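Local structure of putative hemin storage protein (Bordetella bronchiseptica, 6AU1) at residues A48-K53 with E60-N65; R66-R71 with S142-D147. The protein cleaves deacetylated poly-beta-1,6-N-acetylglucosamine, a biofilm polysaccharide, through the glycoside hydrolase domain that makes up this chain. All blocks are in the same frame, centred on the assembly; numbering follows the deposited sequence.

Contact 1: A48-K53 with E60-N65; sequences AFADPK and EVYFPN
Tyr62 turns the CD2-CE2 edge of its ring to the carbonyl of Phe49. CE2 lies 3.2 Å from Phe49 O, which sits near the ring plane; the Ala50 methyl comes in well off that plane, its CB 3.7 Å from CE2. The torsion that sends the ring there is chi1 -72°, with CG anti to the carbonyl carbon. Phe63 also uses an edge: its CD1 approaches Ala48 O at 3.4 Å, again near the ring plane, while CE1 reaches the Ala48 methyl. Val61 CG2 rests over one face of that same Phe63 ring, toward its rim. The other branch, CG1, packs against Phe49 CB at 3.9 Å, whereas the Phe49 ring turns off to meet Trp93 edge-to-face.

The backbones are joined by a single beta bridge between Phe49 and Val61, formed by segments running 154° apart. Tyr62 N donates to Ala48 O (2.9 Å) and Ala50 N to Glu60 O (3.0 Å), both N-H···O angles being 159°. One water extends the pairing, donating to Ala50 O and accepting from Glu60 N. The bridge pairs two parts of the long loop between strand 43-47 and helix 75-86 in this TIM-barrel domain.

Ala48 O is thus engaged by one N-H and by aromatic C-H groups of Phe63, a weakly polar supplement. The Tyr62 hydroxyl, beside the Ala50 methyl, hydrogen-bonds to Asp15 and Arg71; the chemistry therefore implies a ring fixed at both ends, by backbone pairing at its root and by polar partners at its tip.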
ATOM      1  N   ALA A  48      -0.798   9.774  -2.663  1.00 11.85           N
ATOM      2  CA  ALA A  48       0.045  10.971  -2.686  1.00 12.91           C
ATOM      3  C   ALA A  48       0.942  11.003  -3.925  1.00 13.53           C
ATOM      4  O   ALA A  48       1.666  11.982  -4.155  1.00 12.80           O
ATOM      5  CB  ALA A  48       0.893  11.047  -1.403  1.00 11.83           C
ATOM      6  N   PHE A  49       0.878   9.923  -4.706  1.00 12.34           N
ATOM      7  CA  PHE A  49       1.690   9.736  -5.921  1.00 14.18           C
ATOM      8  C   PHE A  49       0.784   9.596  -7.146  1.00 13.13           C
ATOM      9  O   PHE A  49      -0.403   9.297  -7.008  1.00 12.86           O
ATOM     10  CB  PHE A  49       2.580   8.488  -5.772  1.00 13.69           C
ATOM     11  CG  PHE A  49       1.804   7.199  -5.638  1.00 11.87           C
ATOM     12  CD1 PHE A  49       1.225   6.843  -4.424  1.00 12.87           C
ATOM     13  CD2 PHE A  49       1.651   6.348  -6.729  1.00 13.63           C
ATOM     14  CE1 PHE A  49       0.511   5.650  -4.286  1.00 12.04           C
ATOM     15  CE2 PHE A  49       0.936   5.163  -6.611  1.00 13.40           C
ATOM     16  CZ  PHE A  49       0.362   4.810  -5.381  1.00 13.84           C
ATOM     17  N   ALA A  50       1.328   9.815  -8.342  1.00 12.39           N
ATOM     18  CA  ALA A  50       0.529   9.684  -9.554  1.00 11.11           C
ATOM     19  C   ALA A  50       0.842   8.372 -10.270  1.00 12.64           C
ATOM     20  O   ALA A  50       2.004   8.017 -10.446  1.00 14.99           O
ATOM     21  CB  ALA A  50       0.772  10.859 -10.480  1.00 12.80           C
ATOM     22  N   ASP A  51      -0.201   7.662 -10.678  1.00 11.66           N
ATOM     23  CA  ASP A  51      -0.041   6.418 -11.439  1.00 14.42           C
ATOM     24  C   ASP A  51      -1.141   6.303 -12.505  1.00 15.52           C
ATOM     25  O   ASP A  51      -1.828   5.276 -12.582  1.00 15.48           O
ATOM     26  CB  ASP A  51      -0.062   5.218 -10.471  1.00 14.06           C
ATOM     27  CG  ASP A  51       0.296   3.883 -11.140  1.00 26.01           C
ATOM     28  OD1 ASP A  51       0.919   3.874 -12.215  1.00 19.83           O
ATOM     29  OD2 ASP A  51      -0.066   2.835 -10.569  1.00 28.14           O
ATOM     30  N   PRO A  52      -1.310   7.343 -13.346  1.00 13.68           N
ATOM     31  CA  PRO A  52      -2.470   7.320 -14.249  1.00 14.52           C
ATOM     32  C   PRO A  52      -2.422   6.204 -15.290  1.00 18.53           C
ATOM     33  O   PRO A  52      -3.474   5.803 -15.785  1.00 18.34           O
ATOM     34  CB  PRO A  52      -2.414   8.694 -14.935  1.00 16.95           C
ATOM     35  CG  PRO A  52      -0.984   9.098 -14.857  1.00 18.91           C
ATOM     36  CD  PRO A  52      -0.486   8.555 -13.543  1.00 19.52           C
ATOM     37  N   LYS A  53      -1.232   5.712 -15.621  1.00 16.70           N
ATOM     38  CA  LYS A  53      -1.125   4.637 -16.607  1.00 18.42           C
ATOM     39  C   LYS A  53      -1.366   3.262 -15.982  1.00 18.31           C
ATOM     40  O   LYS A  53      -1.606   2.285 -16.694  1.00 21.71           O
ATOM     41  CB  LYS A  53       0.241   4.679 -17.297  1.00 19.23           C
ATOM     42  CG  LYS A  53       0.414   5.906 -18.187  1.00 24.04           C
ATOM     43  CD  LYS A  53       1.724   5.869 -18.946  1.00 34.45           C
ATOM     44  CE  LYS A  53       2.874   6.398 -18.115  1.00 42.40           C
ATOM     45  NZ  LYS A  53       3.490   7.572 -18.797  1.00 49.34           N
ATOM     46  N   GLU A  60       5.918  10.957 -11.191  1.00 14.91           N
ATOM     47  CA  GLU A  60       5.386  12.215 -10.656  1.00 12.05           C
ATOM     48  C   GLU A  60       4.600  11.967  -9.381  1.00 13.38           C
ATOM     49  O   GLU A  60       4.040  10.881  -9.195  1.00 13.25           O
ATOM     50  CB  GLU A  60       4.486  12.906 -11.680  1.00 14.04           C
ATOM     51  CG  GLU A  60       5.178  13.258 -12.990  1.00 15.04           C
ATOM     52  CD  GLU A  60       4.270  14.029 -13.927  1.00 26.42           C
ATOM     53  OE1 GLU A  60       3.053  13.756 -13.943  1.00 22.71           O
ATOM     54  OE2 GLU A  60       4.777  14.903 -14.653  1.00 34.40           O
ATOM     55  N   VAL A  61       4.555  12.970  -8.501  1.00 13.90           N
ATOM     56  CA  VAL A  61       3.745  12.857  -7.290  1.00 11.52           C
ATOM     57  C   VAL A  61       2.851  14.087  -7.144  1.00 11.65           C
ATOM     58  O   VAL A  61       2.845  14.964  -8.006  1.00 12.80           O
ATOM     59  CB  VAL A  61       4.607  12.680  -6.022  1.00 12.38           C
ATOM     60  CG1 VAL A  61       5.291  11.309  -6.015  1.00 14.04           C
ATOM     61  CG2 VAL A  61       5.648  13.800  -5.924  1.00 13.65           C
ATOM     62  N   TYR A  62       2.079  14.128  -6.060  1.00 11.37           N
ATOM     63  CA  TYR A  62       1.094  15.205  -5.895  1.00 11.93           C
ATOM     64  C   TYR A  62       1.454  16.159  -4.756  1.00 13.64           C
ATOM     65  O   TYR A  62       0.584  16.748  -4.114  1.00 14.68           O
ATOM     66  CB  TYR A  62      -0.295  14.601  -5.664  1.00 11.51           C
ATOM     67  CG  TYR A  62      -0.922  13.952  -6.899  1.00 12.94           C
ATOM     68  CD1 TYR A  62      -1.296  14.725  -7.996  1.00 13.43           C
ATOM     69  CD2 TYR A  62      -1.157  12.576  -6.955  1.00 11.28           C
ATOM     70  CE1 TYR A  62      -1.870  14.147  -9.123  1.00 16.47           C
ATOM     71  CE2 TYR A  62      -1.749  11.988  -8.072  1.00 12.27           C
ATOM     72  CZ  TYR A  62      -2.101  12.780  -9.146  1.00 13.59           C
ATOM     73  OH  TYR A  62      -2.688  12.214 -10.257  1.00 14.11           O
ATOM     74  N   PHE A  63       2.749  16.318  -4.509  1.00 13.88           N
ATOM     75  CA  PHE A  63       3.226  17.239  -3.472  1.00 13.37           C
ATOM     76  C   PHE A  63       4.622  17.725  -3.869  1.00 15.45           C
ATOM     77  O   PHE A  63       5.357  17.008  -4.552  1.00 15.13           O
ATOM     78  CB  PHE A  63       3.249  16.555  -2.090  1.00 18.06           C
ATOM     79  CG  PHE A  63       4.120  15.322  -2.037  1.00 14.80           C
ATOM     80  CD1 PHE A  63       3.610  14.087  -2.414  1.00 13.60           C
ATOM     81  CD2 PHE A  63       5.446  15.403  -1.626  1.00 15.03           C
ATOM     82  CE1 PHE A  63       4.407  12.938  -2.397  1.00 13.63           C
ATOM     83  CE2 PHE A  63       6.256  14.253  -1.599  1.00 13.59           C
ATOM     84  CZ  PHE A  63       5.724  13.021  -1.977  1.00 15.60           C
ATOM     85  N   PRO A  64       4.993  18.940  -3.449  1.00 14.21           N
ATOM     86  CA  PRO A  64       6.294  19.500  -3.831  1.00 13.97           C
ATOM     87  C   PRO A  64       7.422  18.765  -3.109  1.00 17.43           C
ATOM     88  O   PRO A  64       7.320  18.468  -1.924  1.00 16.25           O
ATOM     89  CB  PRO A  64       6.195  20.969  -3.398  1.00 19.72           C
ATOM     90  CG  PRO A  64       5.151  20.983  -2.323  1.00 20.47           C
ATOM     91  CD  PRO A  64       4.181  19.878  -2.649  1.00 14.45           C
ATOM     92  N   ASN A  65       8.491  18.463  -3.834  1.00 16.27           N
ATOM     93  CA  ASN A  65       9.589  17.703  -3.257  1.00 14.53           C
ATOM     94  C   ASN A  65      10.848  17.893  -4.094  1.00 20.39           C
ATOM     95  O   ASN A  65      10.790  18.445  -5.196  1.00 19.91           O
ATOM     96  CB  ASN A  65       9.224  16.225  -3.179  1.00 13.39           C
ATOM     97  CG  ASN A  65       9.211  15.579  -4.535  1.00 18.51           C
ATOM     98  OD1 ASN A  65      10.187  14.953  -4.932  1.00 16.66           O
ATOM     99  ND2 ASN A  65       8.129  15.778  -5.281  1.00 17.01           N
TER
HETATM  100  O   HOH W   1       3.722   9.133 -12.268  1.00 16.13           O

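Contact 2: R66-R71 with S142-D147; sequences RHLPMR and SEIYED. With SO4 (sulfate ion), chain C.
Arg66 reaches segment 142-147 of helix 135-151 beside Asp147, and its side chain runs across three acidic residues. CB and CG pass Asp147 OD2 at 3.4 and 3.5 Å, close to where the same oxygen takes the backbone N-H of Arg66 (2.7 Å) on its anti side; CD passes it at longer range. CB also lies over the centre of the His67 ring. The chain then bends at chi3 (-88°), turning NE back to OD2, now on the syn side, with a nearly straight bond (169°). CZ comes near Asp147 OD1. NH1 completes a side-on, two-nitrogen grip by reaching that OD1 from above the carboxylate plane. The same NH1 donates to Glu146 OE1 at 2.8 Å, in the guanidinium plane although well above that of the carboxylate.

This salt-bridge network ties the loop after strand 43-47 to a helix outside the barrel of parallel strands. At the tip, NH2 gives a hydrogen bond to a water that donates in turn to Glu146 OE1. Glu143 takes a different position: its CB lies over one guanidinium face, near CZ, and its carboxylate stacks on the group with planes 15° apart, so OE2 offers NH2 only a long, purely electrostatic pairing at 3.9 Å.

Glu143 OE1 instead accepts from His67 NE2 (2.7 Å), with ring and carboxylate nearly coplanar. Asn105 bonds to His67 ND1. At the ring edge, near its plane, Ile144 CG1 approaches His67 CD2 at 3.9 Å. Apart from the helix, Arg71 NE and NH2 hold a sulfate ion, probably from the crystallisation liquor.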
ATOM      1  N   ARG A  66      11.973  17.420  -3.566  1.00 19.40           N
ATOM      2  CA  ARG A  66      13.294  17.640  -4.160  1.00 24.88           C
ATOM      3  C   ARG A  66      13.633  16.794  -5.383  1.00 20.78           C
ATOM      4  O   ARG A  66      14.575  17.115  -6.114  1.00 22.51           O
ATOM      5  CB  ARG A  66      14.374  17.358  -3.119  1.00 26.89           C
ATOM      6  CG  ARG A  66      14.601  18.426  -2.106  1.00 28.85           C
ATOM      7  CD  ARG A  66      15.461  17.842  -1.001  1.00 34.73           C
ATOM      8  NE  ARG A  66      14.645  17.198   0.020  1.00 24.68           N
ATOM      9  CZ  ARG A  66      15.106  16.821   1.206  1.00 26.99           C
ATOM     10  NH1 ARG A  66      14.287  16.273   2.089  1.00 24.01           N
ATOM     11  NH2 ARG A  66      16.394  16.993   1.502  1.00 25.60           N
ATOM     12  N   HIS A  67      12.901  15.709  -5.588  1.00 16.44           N
ATOM     13  CA  HIS A  67      13.381  14.657  -6.481  1.00 17.07           C
ATOM     14  C   HIS A  67      12.488  14.359  -7.685  1.00 20.90           C
ATOM     15  O   HIS A  67      12.996  14.138  -8.785  1.00 19.95           O
ATOM     16  CB  HIS A  67      13.609  13.376  -5.671  1.00 18.41           C
ATOM     17  CG  HIS A  67      14.733  13.493  -4.691  1.00 20.98           C
ATOM     18  ND1 HIS A  67      16.027  13.769  -5.078  1.00 21.25           N
ATOM     19  CD2 HIS A  67      14.752  13.410  -3.340  1.00 18.91           C
ATOM     20  CE1 HIS A  67      16.797  13.839  -4.007  1.00 26.42           C
ATOM     21  NE2 HIS A  67      16.050  13.616  -2.941  1.00 21.05           N
ATOM     22  N   LEU A  68      11.173  14.356  -7.487  1.00 18.45           N
ATOM     23  CA  LEU A  68      10.238  14.033  -8.573  1.00 15.88           C
ATOM     24  C   LEU A  68       9.389  15.229  -8.974  1.00 17.16           C
ATOM     25  O   LEU A  68       8.964  16.001  -8.115  1.00 19.09           O
ATOM     26  CB  LEU A  68       9.307  12.881  -8.163  1.00 16.61           C
ATOM     27  CG  LEU A  68       9.702  11.459  -8.569  1.00 23.39           C
ATOM     28  CD1 LEU A  68      11.070  11.119  -8.059  1.00 26.34           C
ATOM     29  CD2 LEU A  68       8.675  10.441  -8.055  1.00 23.50           C
ATOM     30  N   PRO A  69       9.117  15.376 -10.280  1.00 14.94           N
ATOM     31  CA  PRO A  69       8.183  16.427 -10.701  1.00 19.12           C
ATOM     32  C   PRO A  69       6.821  16.244 -10.054  1.00 17.13           C
ATOM     33  O   PRO A  69       6.415  15.139  -9.695  1.00 15.24           O
ATOM     34  CB  PRO A  69       8.088  16.242 -12.219  1.00 21.71           C
ATOM     35  CG  PRO A  69       9.308  15.491 -12.600  1.00 25.90           C
ATOM     36  CD  PRO A  69       9.675  14.635 -11.425  1.00 16.98           C
ATOM     37  N   MET A  70       6.121  17.353  -9.898  1.00 16.25           N
ATOM     38  CA  MET A  70       4.794  17.339  -9.327  1.00 13.43           C
ATOM     39  C   MET A  70       3.767  17.400 -10.467  1.00 13.94           C
ATOM     40  O   MET A  70       3.835  18.297 -11.322  1.00 18.42           O
ATOM     41  CB  MET A  70       4.667  18.530  -8.362  1.00 24.82           C
ATOM     42  CG  MET A  70       3.422  18.600  -7.547  1.00 20.50           C
ATOM     43  SD  MET A  70       3.531  19.913  -6.297  1.00 18.95           S
ATOM     44  CE  MET A  70       4.088  21.302  -7.254  1.00 19.58           C
ATOM     45  N   ARG A  71       2.841  16.440 -10.500  1.00 14.12           N
ATOM     46  CA  ARG A  71       1.774  16.443 -11.500  1.00 14.84           C
ATOM     47  C   ARG A  71       0.765  17.538 -11.195  1.00 15.57           C
ATOM     48  O   ARG A  71       0.220  18.177 -12.092  1.00 17.08           O
ATOM     49  CB  ARG A  71       1.054  15.086 -11.553  1.00 15.10           C
ATOM     50  CG  ARG A  71       0.091  14.987 -12.738  1.00 17.70           C
ATOM     51  CD  ARG A  71      -0.586  13.629 -12.813  1.00 16.26           C
ATOM     52  NE  ARG A  71      -1.276  13.438 -14.087  1.00 15.92           N
ATOM     53  CZ  ARG A  71      -2.348  12.668 -14.250  1.00 17.95           C
ATOM     54  NH1 ARG A  71      -2.878  12.030 -13.205  1.00 16.58           N
ATOM     55  NH2 ARG A  71      -2.895  12.544 -15.453  1.00 16.18           N
ATOM     56  N   SER A 142      14.119   8.448   1.493  1.00 14.33           N
ATOM     57  CA  SER A 142      13.985   9.118   2.786  1.00 15.11           C
ATOM     58  C   SER A 142      13.646  10.599   2.626  1.00 19.38           C
ATOM     59  O   SER A 142      12.828  11.151   3.375  1.00 18.59           O
ATOM     60  CB  SER A 142      15.272   8.949   3.588  1.00 16.18           C
ATOM     61  OG  SER A 142      15.479   7.571   3.883  1.00 17.19           O
ATOM     62  N   GLU A 143      14.268  11.238   1.642  1.00 15.50           N
ATOM     63  CA  GLU A 143      14.071  12.667   1.437  1.00 17.09           C
ATOM     64  C   GLU A 143      12.711  12.959   0.815  1.00 16.70           C
ATOM     65  O   GLU A 143      12.097  13.994   1.094  1.00 16.66           O
ATOM     66  CB  GLU A 143      15.203  13.236   0.583  1.00 18.17           C
ATOM     67  CG  GLU A 143      16.510  13.367   1.388  1.00 19.11           C
ATOM     68  CD  GLU A 143      17.703  13.759   0.548  1.00 26.54           C
ATOM     69  OE1 GLU A 143      17.558  13.869  -0.684  1.00 29.64           O
ATOM     70  OE2 GLU A 143      18.796  13.950   1.124  1.00 23.74           O
ATOM     71  N   ILE A 144      12.230  12.042  -0.016  1.00 14.47           N
ATOM     72  CA  ILE A 144      10.889  12.188  -0.575  1.00 14.25           C
ATOM     73  C   ILE A 144       9.846  12.128   0.549  1.00 16.61           C
ATOM     74  O   ILE A 144       8.907  12.932   0.576  1.00 15.07           O
ATOM     75  CB  ILE A 144      10.615  11.110  -1.660  1.00 14.35           C
ATOM     76  CG1 ILE A 144      11.514  11.374  -2.877  1.00 13.90           C
ATOM     77  CG2 ILE A 144       9.139  11.115  -2.085  1.00 16.20           C
ATOM     78  CD1 ILE A 144      11.509  10.233  -3.903  1.00 14.95           C
ATOM     79  N   TYR A 145      10.026  11.198   1.486  1.00 15.26           N
ATOM     80  CA  TYR A 145       9.131  11.109   2.639  1.00 13.90           C
ATOM     81  C   TYR A 145       9.244  12.349   3.521  1.00 16.24           C
ATOM     82  O   TYR A 145       8.235  12.836   4.039  1.00 17.53           O
ATOM     83  CB  TYR A 145       9.418   9.838   3.449  1.00 15.36           C
ATOM     84  CG  TYR A 145       8.627   8.634   2.967  1.00 15.62           C
ATOM     85  CD1 TYR A 145       9.005   7.933   1.826  1.00 15.39           C
ATOM     86  CD2 TYR A 145       7.507   8.197   3.660  1.00 15.43           C
ATOM     87  CE1 TYR A 145       8.270   6.821   1.383  1.00 13.35           C
ATOM     88  CE2 TYR A 145       6.767   7.105   3.228  1.00 17.69           C
ATOM     89  CZ  TYR A 145       7.146   6.423   2.095  1.00 16.06           C
ATOM     90  OH  TYR A 145       6.390   5.335   1.692  1.00 15.43           O
ATOM     91  N   GLU A 146      10.458  12.872   3.684  1.00 16.09           N
ATOM     92  CA  GLU A 146      10.644  14.094   4.462  1.00 17.35           C
ATOM     93  C   GLU A 146       9.886  15.252   3.816  1.00 17.68           C
ATOM     94  O   GLU A 146       9.220  16.041   4.500  1.00 17.99           O
ATOM     95  CB  GLU A 146      12.127  14.440   4.588  1.00 17.61           C
ATOM     96  CG  GLU A 146      12.401  15.738   5.327  1.00 25.08           C
ATOM     97  CD  GLU A 146      13.895  16.001   5.520  1.00 34.35           C
ATOM     98  OE1 GLU A 146      14.707  15.477   4.739  1.00 31.20           O
ATOM     99  OE2 GLU A 146      14.259  16.727   6.459  1.00 48.34           O
ATOM    100  N   ASP A 147       9.976  15.333   2.491  1.00 17.08           N
ATOM    101  CA  ASP A 147       9.323  16.411   1.746  1.00 18.04           C
ATOM    102  C   ASP A 147       7.797  16.297   1.813  1.00 18.08           C
ATOM    103  O   ASP A 147       7.102  17.312   1.921  1.00 18.48           O
ATOM    104  CB  ASP A 147       9.795  16.421   0.282  1.00 17.16           C
ATOM    105  CG  ASP A 147      11.242  16.886   0.130  1.00 22.28           C
ATOM    106  OD1 ASP A 147      11.800  17.446   1.101  1.00 24.15           O
ATOM    107  OD2 ASP A 147      11.820  16.706  -0.965  1.00 22.14           O
TER
HETATM  108  S   SO4 C 701      -1.184  15.363 -17.450  1.00 35.40           S
HETATM  109  O1  SO4 C 701      -0.442  15.410 -16.191  1.00 30.24           O
HETATM  110  O2  SO4 C 701      -1.823  14.058 -17.600  1.00 37.50           O
HETATM  111  O3  SO4 C 701      -0.248  15.572 -18.563  1.00 36.72           O
HETATM  112  O4  SO4 C 701      -2.211  16.400 -17.470  1.00 30.12           O
HETATM  113  O   HOH W   2      17.105  16.343   4.053  1.00 33.63           O

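Both contacts involve the loop between strand 43-47 and helix 75-86, yet they differ in depth and chemistry. In contact 1, six of seven touching residues are buried, and the loop pairs with itself through backbone bonds and aromatic edges. Contact 2 is only partly buried and joins the loop to helix 135-151 mainly through charged groups. The centres of contacts 1 and 2 are about 9 Å apart. A probable bond links them, Val61 O with Arg71 N at 2.9 Å; Arg71 is also the residue that meets the Tyr62 hydroxyl. Helix 135-151 borders contact 1 as well, since Phe63 touches Ile144 and Leu148, placing apolar packing beside the charged network.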